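Long-range contacts in polysaccharide deacetylase-like protein (Bacillus anthracis, PDB 4V33), which is a putative zinc-dependent polysaccharide deacetylase, required for osmotic stability and maintenance of cell shape in its bacterium: residues R114-I119 against S136-Q142; W80-D84 against N194-K198. All coordinates share one frame. Where two conformers were deposited one is given. Residue numbers count along the deposited sequence, not the author numbering.

Contact 1. Residues R114-I119 against S136-Q142; sequences RGEFQI and SAITFEQ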
ATOM      1  N   ARG A 114       1.871 -14.234   1.342  1.00 20.62           N
ATOM      2  CA  ARG A 114       1.658 -13.827  -0.040  1.00 17.77           C
ATOM      3  C   ARG A 114       2.644 -12.728  -0.436  1.00 19.88           C
ATOM      4  O   ARG A 114       3.628 -12.478   0.265  1.00 23.25           O
ATOM      5  CB  ARG A 114       0.200 -13.388  -0.221  1.00 18.29           C
ATOM      6  CG  ARG A 114      -0.783 -14.505   0.124  1.00 19.49           C
ATOM      7  CD  ARG A 114      -2.244 -14.075  -0.008  1.00 20.35           C
ATOM      8  NE  ARG A 114      -2.530 -13.584  -1.346  1.00 20.86           N
ATOM      9  CZ  ARG A 114      -2.812 -14.365  -2.382  1.00 22.37           C
ATOM     10  NH1 ARG A 114      -2.838 -15.686  -2.236  1.00 24.04           N
ATOM     11  NH2 ARG A 114      -3.055 -13.828  -3.569  1.00 26.13           N
ATOM     12  N   GLY A 115       2.399 -12.081  -1.566  1.00 16.07           N
ATOM     13  CA  GLY A 115       3.329 -11.087  -2.068  1.00 16.76           C
ATOM     14  C   GLY A 115       4.269 -11.611  -3.136  1.00 17.44           C
ATOM     15  O   GLY A 115       4.007 -12.636  -3.773  1.00 17.95           O
ATOM     16  N   GLU A 116       5.365 -10.886  -3.338  1.00 16.23           N
ATOM     17  CA  GLU A 116       6.363 -11.242  -4.344  1.00 17.70           C
ATOM     18  C   GLU A 116       7.331 -12.304  -3.827  1.00 17.59           C
ATOM     19  O   GLU A 116       7.896 -12.187  -2.729  1.00 17.89           O
ATOM     20  CB  GLU A 116       7.145 -10.003  -4.769  1.00 18.63           C
ATOM     21  CG  GLU A 116       8.136 -10.241  -5.907  1.00 20.02           C
ATOM     22  CD  GLU A 116       8.993  -9.024  -6.160  1.00 25.47           C
ATOM     23  OE1 GLU A 116       9.941  -8.789  -5.385  1.00 22.27           O
ATOM     24  OE2 GLU A 116       8.708  -8.284  -7.120  1.00 30.98           O
ATOM     25  N   PHE A 117       7.498 -13.346  -4.627  1.00 17.28           N
ATOM     26  CA  PHE A 117       8.484 -14.385  -4.364  1.00 18.16           C
ATOM     27  C   PHE A 117       9.527 -14.327  -5.470  1.00 17.21           C
ATOM     28  O   PHE A 117       9.183 -14.377  -6.646  1.00 19.66           O
ATOM     29  CB  PHE A 117       7.826 -15.764  -4.387  1.00 18.84           C
ATOM     30  CG  PHE A 117       6.858 -16.011  -3.262  1.00 17.68           C
ATOM     31  CD1 PHE A 117       5.584 -15.457  -3.283  1.00 17.63           C
ATOM     32  CD2 PHE A 117       7.213 -16.827  -2.199  1.00 18.92           C
ATOM     33  CE1 PHE A 117       4.687 -15.701  -2.258  1.00 19.21           C
ATOM     34  CE2 PHE A 117       6.313 -17.086  -1.175  1.00 22.33           C
ATOM     35  CZ  PHE A 117       5.053 -16.507  -1.197  1.00 20.57           C
ATOM     36  N   GLN A 118      10.800 -14.227  -5.095  1.00 17.27           N
ATOM     37  CA  GLN A 118      11.878 -14.296  -6.077  1.00 16.56           C
ATOM     38  C   GLN A 118      12.305 -15.739  -6.316  1.00 17.34           C
ATOM     39  O   GLN A 118      12.240 -16.572  -5.407  1.00 16.51           O
ATOM     40  CB  GLN A 118      13.062 -13.427  -5.636  1.00 18.95           C
ATOM     41  CG  GLN A 118      12.691 -11.945  -5.667  1.00 23.89           C
ATOM     42  CD  GLN A 118      13.834 -11.017  -5.338  1.00 29.22           C
ATOM     43  OE1 GLN A 118      14.892 -11.065  -5.968  1.00 32.70           O
ATOM     44  NE2 GLN A 118      13.624 -10.150  -4.353  1.00 29.97           N
ATOM     45  N   ILE A 119      12.707 -16.029  -7.553  1.00 18.24           N
ATOM     46  CA  ILE A 119      13.076 -17.375  -7.966  1.00 18.73           C
ATOM     47  C   ILE A 119      14.410 -17.326  -8.710  1.00 19.48           C
ATOM     48  O   ILE A 119      14.540 -16.614  -9.703  1.00 20.13           O
ATOM     49  CB  ILE A 119      12.013 -17.995  -8.910  1.00 19.68           C
ATOM     50  CG1 ILE A 119      10.619 -17.943  -8.273  1.00 22.40           C
ATOM     51  CG2 ILE A 119      12.399 -19.435  -9.281  1.00 19.23           C
ATOM     52  CD1 ILE A 119       9.479 -18.232  -9.251  1.00 27.29           C
ATOM     53  N   SER A 136      13.630 -15.052 -11.907  1.00 22.32           N
ATOM     54  CA  SER A 136      12.329 -14.457 -12.165  1.00 21.27           C
ATOM     55  C   SER A 136      11.645 -14.200 -10.833  1.00 21.21           C
ATOM     56  O   SER A 136      12.280 -14.231  -9.778  1.00 20.53           O
ATOM     57  CB  SER A 136      11.474 -15.384 -13.034  1.00 23.46           C
ATOM     58  OG  SER A 136      10.321 -14.706 -13.533  1.00 27.09           O
ATOM     59  N   ALA A 137      10.348 -13.933 -10.898  1.00 23.58           N
ATOM     60  CA  ALA A 137       9.551 -13.712  -9.711  1.00 21.93           C
ATOM     61  C   ALA A 137       8.107 -14.076 -10.005  1.00 19.08           C
ATOM     62  O   ALA A 137       7.679 -14.110 -11.165  1.00 22.87           O
ATOM     63  CB  ALA A 137       9.655 -12.262  -9.251  1.00 22.61           C
ATOM     64  N   ILE A 138       7.372 -14.370  -8.942  1.00 19.33           N
ATOM     65  CA  ILE A 138       5.938 -14.588  -9.033  1.00 21.16           C
ATOM     66  C   ILE A 138       5.275 -13.829  -7.894  1.00 18.21           C
ATOM     67  O   ILE A 138       5.779 -13.811  -6.772  1.00 19.41           O
ATOM     68  CB  ILE A 138       5.582 -16.084  -8.962  1.00 21.52           C
ATOM     69  CG1 ILE A 138       4.070 -16.278  -9.091  1.00 29.89           C
ATOM     70  CG2 ILE A 138       6.121 -16.725  -7.682  1.00 27.41           C
ATOM     71  CD1 ILE A 138       3.668 -17.710  -9.321  1.00 35.50           C
ATOM     72  N   THR A 139       4.152 -13.180  -8.187  1.00 19.44           N
ATOM     73  CA  THR A 139       3.484 -12.373  -7.176  1.00 20.02           C
ATOM     74  C   THR A 139       2.059 -12.838  -6.905  1.00 19.48           C
ATOM     75  O   THR A 139       1.216 -12.855  -7.801  1.00 21.94           O
ATOM     76  CB  THR A 139       3.466 -10.883  -7.567  1.00 19.81           C
ATOM     77  OG1 THR A 139       4.813 -10.403  -7.675  1.00 24.74           O
ATOM     78  CG2 THR A 139       2.721 -10.071  -6.506  1.00 19.78           C
ATOM     79  N   PHE A 140       1.813 -13.229  -5.658  1.00 17.30           N
ATOM     80  CA  PHE A 140       0.468 -13.508  -5.179  1.00 19.42           C
ATOM     81  C   PHE A 140      -0.040 -12.255  -4.476  1.00 19.06           C
ATOM     82  O   PHE A 140       0.386 -11.941  -3.365  1.00 18.63           O
ATOM     83  CB  PHE A 140       0.483 -14.721  -4.232  1.00 21.53           C
ATOM     84  CG  PHE A 140       0.803 -16.016  -4.933  1.00 19.70           C
ATOM     85  CD1 PHE A 140       2.115 -16.412  -5.122  1.00 22.19           C
ATOM     86  CD2 PHE A 140      -0.212 -16.809  -5.439  1.00 21.62           C
ATOM     87  CE1 PHE A 140       2.405 -17.588  -5.788  1.00 24.07           C
ATOM     88  CE2 PHE A 140       0.074 -17.987  -6.105  1.00 24.29           C
ATOM     89  CZ  PHE A 140       1.385 -18.376  -6.280  1.00 24.00           C
ATOM     90  N   GLU A 141      -0.934 -11.532  -5.144  1.00 19.82           N
ATOM     91  CA  GLU A 141      -1.341 -10.197  -4.696  1.00 18.97           C
ATOM     92  C   GLU A 141      -1.769 -10.146  -3.241  1.00 18.41           C
ATOM     93  O   GLU A 141      -2.576 -10.961  -2.790  1.00 21.24           O
ATOM     94  CB  GLU A 141      -2.474  -9.649  -5.570  1.00 17.83           C
ATOM     95  CG  GLU A 141      -2.066  -9.322  -6.997  1.00 22.81           C
ATOM     96  CD  GLU A 141      -1.041  -8.200  -7.083  1.00 23.41           C
ATOM     97  OE1 GLU A 141      -0.929  -7.410  -6.127  1.00 22.78           O
ATOM     98  OE2 GLU A 141      -0.340  -8.115  -8.119  1.00 26.74           O
ATOM     99  N   GLN A 142      -1.194  -9.198  -2.507  1.00 18.72           N
ATOM    100  CA  GLN A 142      -1.570  -8.974  -1.116  1.00 17.21           C
ATOM    101  C   GLN A 142      -2.673  -7.944  -0.989  1.00 18.28           C
ATOM    102  O   GLN A 142      -2.712  -6.960  -1.730  1.00 19.55           O
ATOM    103  CB  GLN A 142      -0.365  -8.493  -0.299  1.00 19.60           C
ATOM    104  CG  GLN A 142       0.779  -9.465  -0.282  1.00 20.75           C
ATOM    105  CD  GLN A 142       1.765  -9.204   0.840  1.00 21.85           C
ATOM    106  OE1 GLN A 142       1.971 -10.058   1.697  1.00 28.04           O
ATOM    107  NE2 GLN A 142       2.410  -8.042   0.816  1.00 15.44           N
TER
HETATM  108  O   HOH W   1       0.836 -12.368   3.296  1.00 31.05           O
HETATM  109  O   HOH W   2       5.786  -7.961  -7.786  0.73 29.72           O
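An antiparallel strand pair settles its main-chain polar groups two at a time, and here three such couples follow one another. Gly115 N donates to Phe140 O (2.7 Å) and Phe140 N to Gly115 O (3.0 Å); Phe117 N reaches Ile138 O at 2.8 Å while Ile138 N returns to Phe117 O at 2.9 Å; Ile119 and Ser136 exchange two bonds, N to O each way, both 2.9 Å. Glu116–Thr139 and Gln118–Ala137 are the non-hydrogen-bonded pairs between them. There the outer strand turns its amides away, whereas Gln118 bonds through its backbone to Trp80 on the neighbouring strand 74-81, and Glu116 to Thr82 just past that strand's end (through O) and to Asn194 (through N). The pair is a beta hairpin, strands 115-124 and 130-140, at one side of a four-stranded antiparallel sheet in what is probably the fibronectin type III domain. The face with Phe117, Ile119, Ile138 and Phe140 is largely apolar: Phe117 CB lies 3.8 Å from Ile138 CG2. The face with Glu116, Gln118 and Thr139 is mostly polar, and a water joins Glu116 OE2 (3.0 Å) to Thr139 OG1 (2.6 Å). Just before Gly115 and past the end of strand 136-140, side chains take over: Arg114 NE and NH2 both donate to Glu141 O, each at 3.0 Å, and a second water accepts from Arg114 N (2.9 Å) and donates to Gln142 OE1 (3.0 Å). Outside partners satisfy the rest: Thr82 OG1 bonds Glu116 OE1 and Gln118 NE2, Lys195 forms a salt bridge with Glu116, and Ser58 O takes Arg114 NH1. Arg114 O accepts from Arg81 NH2, Glu141 OE1 from Asn194 ND2, and Gln142 NE2 bonds the carbonyls of Ile193 and Val196.

Contact 2. Residues W80-D84 against N194-K198; sequences WRTAD and NKVNK. With ACT (acetate ion), chain E.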
ATOM      1  N   TRP A  80      12.476 -17.262  -2.304  1.00 15.03           N
ATOM      2  CA  TRP A  80      12.220 -16.552  -1.062  1.00 14.85           C
ATOM      3  C   TRP A  80      11.200 -15.456  -1.278  1.00 14.08           C
ATOM      4  O   TRP A  80      10.996 -14.987  -2.398  1.00 17.56           O
ATOM      5  CB  TRP A  80      13.504 -15.960  -0.480  1.00 16.60           C
ATOM      6  CG  TRP A  80      14.102 -14.816  -1.248  1.00 17.87           C
ATOM      7  CD1 TRP A  80      13.954 -13.483  -0.983  1.00 19.92           C
ATOM      8  CD2 TRP A  80      14.984 -14.906  -2.372  1.00 17.57           C
ATOM      9  NE1 TRP A  80      14.678 -12.740  -1.885  1.00 20.80           N
ATOM     10  CE2 TRP A  80      15.321 -13.590  -2.746  1.00 19.81           C
ATOM     11  CE3 TRP A  80      15.521 -15.973  -3.102  1.00 20.51           C
ATOM     12  CZ2 TRP A  80      16.165 -13.311  -3.820  1.00 19.24           C
ATOM     13  CZ3 TRP A  80      16.360 -15.694  -4.168  1.00 23.54           C
ATOM     14  CH2 TRP A  80      16.670 -14.373  -4.516  1.00 22.38           C
ATOM     15  N   ARG A  81      10.560 -15.046  -0.190  1.00 15.38           N
ATOM     16  CA  ARG A  81       9.665 -13.899  -0.241  1.00 17.03           C
ATOM     17  C   ARG A  81      10.492 -12.647  -0.106  1.00 15.96           C
ATOM     18  O   ARG A  81      11.255 -12.515   0.845  1.00 18.37           O
ATOM     19  CB  ARG A  81       8.701 -13.938   0.930  1.00 19.76           C
ATOM     20  CG  ARG A  81       7.614 -14.929   0.775  1.00 28.83           C
ATOM     21  CD  ARG A  81       6.592 -14.820   1.883  1.00 28.19           C
ATOM     22  NE  ARG A  81       5.784 -13.605   1.816  1.00 25.66           N
ATOM     23  CZ  ARG A  81       5.854 -12.612   2.697  1.00 33.34           C
ATOM     24  NH1 ARG A  81       6.712 -12.677   3.702  1.00 37.96           N
ATOM     25  NH2 ARG A  81       5.066 -11.551   2.576  1.00 29.91           N
ATOM     26  N   THR A  82      10.317 -11.723  -1.041  1.00 16.27           N
ATOM     27  CA  THR A  82      11.048 -10.462  -1.013  1.00 16.01           C
ATOM     28  C   THR A  82      10.937  -9.782   0.353  1.00 18.39           C
ATOM     29  O   THR A  82      11.928  -9.277   0.893  1.00 19.26           O
ATOM     30  CB  THR A  82      10.534  -9.534  -2.108  1.00 18.91           C
ATOM     31  OG1 THR A  82      10.770 -10.157  -3.379  1.00 20.31           O
ATOM     32  CG2 THR A  82      11.244  -8.194  -2.060  1.00 21.26           C
ATOM     33  N   ALA A  83       9.733  -9.818   0.915  1.00 16.96           N
ATOM     34  CA  ALA A  83       9.444  -9.177   2.196  1.00 16.17           C
ATOM     35  C   ALA A  83      10.267  -9.746   3.349  1.00 19.93           C
ATOM     36  O   ALA A  83      10.561  -9.046   4.318  1.00 22.42           O
ATOM     37  CB  ALA A  83       7.962  -9.291   2.509  1.00 18.01           C
ATOM     38  N   ASP A  84      10.641 -11.016   3.244  1.00 16.41           N
ATOM     39  CA  ASP A  84      11.353 -11.689   4.326  1.00 16.34           C
ATOM     40  C   ASP A  84      12.870 -11.708   4.128  1.00 17.86           C
ATOM     41  O   ASP A  84      13.625 -11.964   5.075  1.00 22.38           O
ATOM     42  CB  ASP A  84      10.816 -13.109   4.506  1.00 18.60           C
ATOM     43  CG  ASP A  84       9.424 -13.134   5.092  1.00 25.42           C
ATOM     44  OD1 ASP A  84       9.060 -12.155   5.771  1.00 25.67           O
ATOM     45  OD2 ASP A  84       8.699 -14.130   4.886  1.00 24.64           O
ATOM     46  N   ASN A 194       3.718  -5.487  -2.504  1.00 16.83           N
ATOM     47  CA  ASN A 194       3.960  -6.930  -2.480  1.00 16.51           C
ATOM     48  C   ASN A 194       5.377  -7.288  -2.041  1.00 17.62           C
ATOM     49  O   ASN A 194       5.734  -8.466  -1.964  1.00 19.24           O
ATOM     50  CB  ASN A 194       3.643  -7.545  -3.842  1.00 19.32           C
ATOM     51  CG  ASN A 194       2.153  -7.579  -4.119  1.00 20.32           C
ATOM     52  OD1 ASN A 194       1.388  -8.150  -3.341  1.00 20.69           O
ATOM     53  ND2 ASN A 194       1.732  -6.951  -5.219  1.00 19.68           N
ATOM     54  N   LYS A 195       6.163  -6.263  -1.724  1.00 17.24           N
ATOM     55  CA  LYS A 195       7.565  -6.451  -1.349  1.00 18.05           C
ATOM     56  C   LYS A 195       7.797  -6.297   0.156  1.00 16.16           C
ATOM     57  O   LYS A 195       8.931  -6.430   0.626  1.00 19.49           O
ATOM     58  CB  LYS A 195       8.446  -5.453  -2.104  1.00 18.99           C
ATOM     59  CG  LYS A 195       8.350  -5.566  -3.621  1.00 22.26           C
ATOM     60  CD  LYS A 195       9.298  -4.585  -4.297  1.00 25.01           C
ATOM     61  CE  LYS A 195       9.052  -4.512  -5.799  1.00 30.96           C
ATOM     62  NZ  LYS A 195       9.311  -5.797  -6.483  1.00 43.04           N
ATOM     63  N   VAL A 196       6.726  -6.024   0.895  1.00 17.27           N
ATOM     64  CA  VAL A 196       6.801  -5.827   2.341  1.00 17.62           C
ATOM     65  C   VAL A 196       5.775  -6.686   3.054  1.00 16.93           C
ATOM     66  O   VAL A 196       4.796  -7.129   2.465  1.00 17.38           O
ATOM     67  CB  VAL A 196       6.566  -4.351   2.742  1.00 17.02           C
ATOM     68  CG1 VAL A 196       7.569  -3.444   2.024  1.00 18.04           C
ATOM     69  CG2 VAL A 196       5.107  -3.922   2.464  1.00 17.21           C
ATOM     70  N   ASN A 197       6.015  -6.924   4.335  1.00 17.01           N
ATOM     71  CA  ASN A 197       5.093  -7.682   5.164  0.52 16.61           C
ATOM     72  C   ASN A 197       3.933  -6.804   5.616  1.00 16.60           C
ATOM     73  O   ASN A 197       4.147  -5.665   6.038  1.00 16.65           O
ATOM     74  CB  ASN A 197       5.831  -8.211   6.393  0.52 14.60           C
ATOM     75  CG  ASN A 197       4.977  -9.127   7.242  0.52 21.79           C
ATOM     76  OD1 ASN A 197       4.735  -8.858   8.420  0.52 33.75           O
ATOM     77  ND2 ASN A 197       4.516 -10.221   6.649  0.52 17.37           N
ATOM     78  N   LYS A 198       2.720  -7.337   5.526  1.00 15.34           N
ATOM     79  CA  LYS A 198       1.528  -6.659   6.041  1.00 16.05           C
ATOM     80  C   LYS A 198       1.457  -5.172   5.689  1.00 16.78           C
ATOM     81  O   LYS A 198       1.450  -4.313   6.578  1.00 15.67           O
ATOM     82  CB  LYS A 198       1.450  -6.843   7.559  1.00 17.64           C
ATOM     83  CG  LYS A 198       1.323  -8.291   7.999  1.00 18.42           C
ATOM     84  CD  LYS A 198       1.156  -8.367   9.515  1.00 20.53           C
ATOM     85  CE  LYS A 198       1.138  -9.797   9.993  1.00 24.20           C
ATOM     86  NZ  LYS A 198       0.886  -9.853  11.461  1.00 25.67           N
TER
HETATM   87  C   ACT E1363      -2.363  -9.300  12.649  1.00 33.64           C
HETATM   88  O   ACT E1363      -2.980  -8.225  12.804  1.00 24.73           O
HETATM   89  OXT ACT E1363      -1.820  -9.454  11.536  1.00 36.12           O
HETATM   90  CH3 ACT E1363      -2.285 -10.336  13.731  1.00 39.14           C
HETATM   91  O   HOH W   3       7.363 -10.390  -0.634  1.00 18.37           O
HETATM   92  O   HOH W   4       8.720  -6.415   5.263  1.00 32.28           O
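This is a small, water-mediated contact between domains: the turn that ends strand 74-81 of the antiparallel sheet meets the loop leading into strand 199-206 of the parallel, deacetylase sheet. Only 241 Å² is buried, and no direct hydrogen bond crosses. At the centre Ala83, lacking a bulky side chain, lets the backbones close in, with CB 3.4 Å from Val196 C and a CA-H...O contact from Ala83 CA to Lys195 O at 3.2 Å. Beside it Thr82 CG2 touches Lys195 CB at 3.9 Å. Two waters do the polar work. One accepts from Ala83 N and donates to Asn194 O, both 2.9 Å; the other accepts from Asn197 N (2.9 Å) and gives a weak bond to Ala83 O (3.3 Å). The Arg81 NH1–Asp84 OD2 salt bridge (2.7 Å) stays within the turn. Lys198, taking no part, bonds a probable crystallisation acetate (NZ to OXT 2.7 Å). Thr82 OG1 and Lys195 NZ both turn to Glu116, so the direct join is close packing and water, with Glu116 as a shared polar partner.

From the N terminus, the chain first passes 80-84, the end of strand 74-81 and the turn after it, then enters the hairpin whose strands meet at 114-119 and 136-142. Contact 1 thus closes a short loop of 16 residues, wholly nested within the 109-residue loop that contact 2 closes when the chain returns at 194-198 from the deacetylase part. One contact pairs two strands of the antiparallel sheet; the other joins that sheet, at the end of a neighbouring strand, to the loop before strand 199-206 of the parallel sheet. Their centres are about 8 Å apart, and Glu116 bridges them: a hairpin side chain can join both sides of a neighbouring sparse interface.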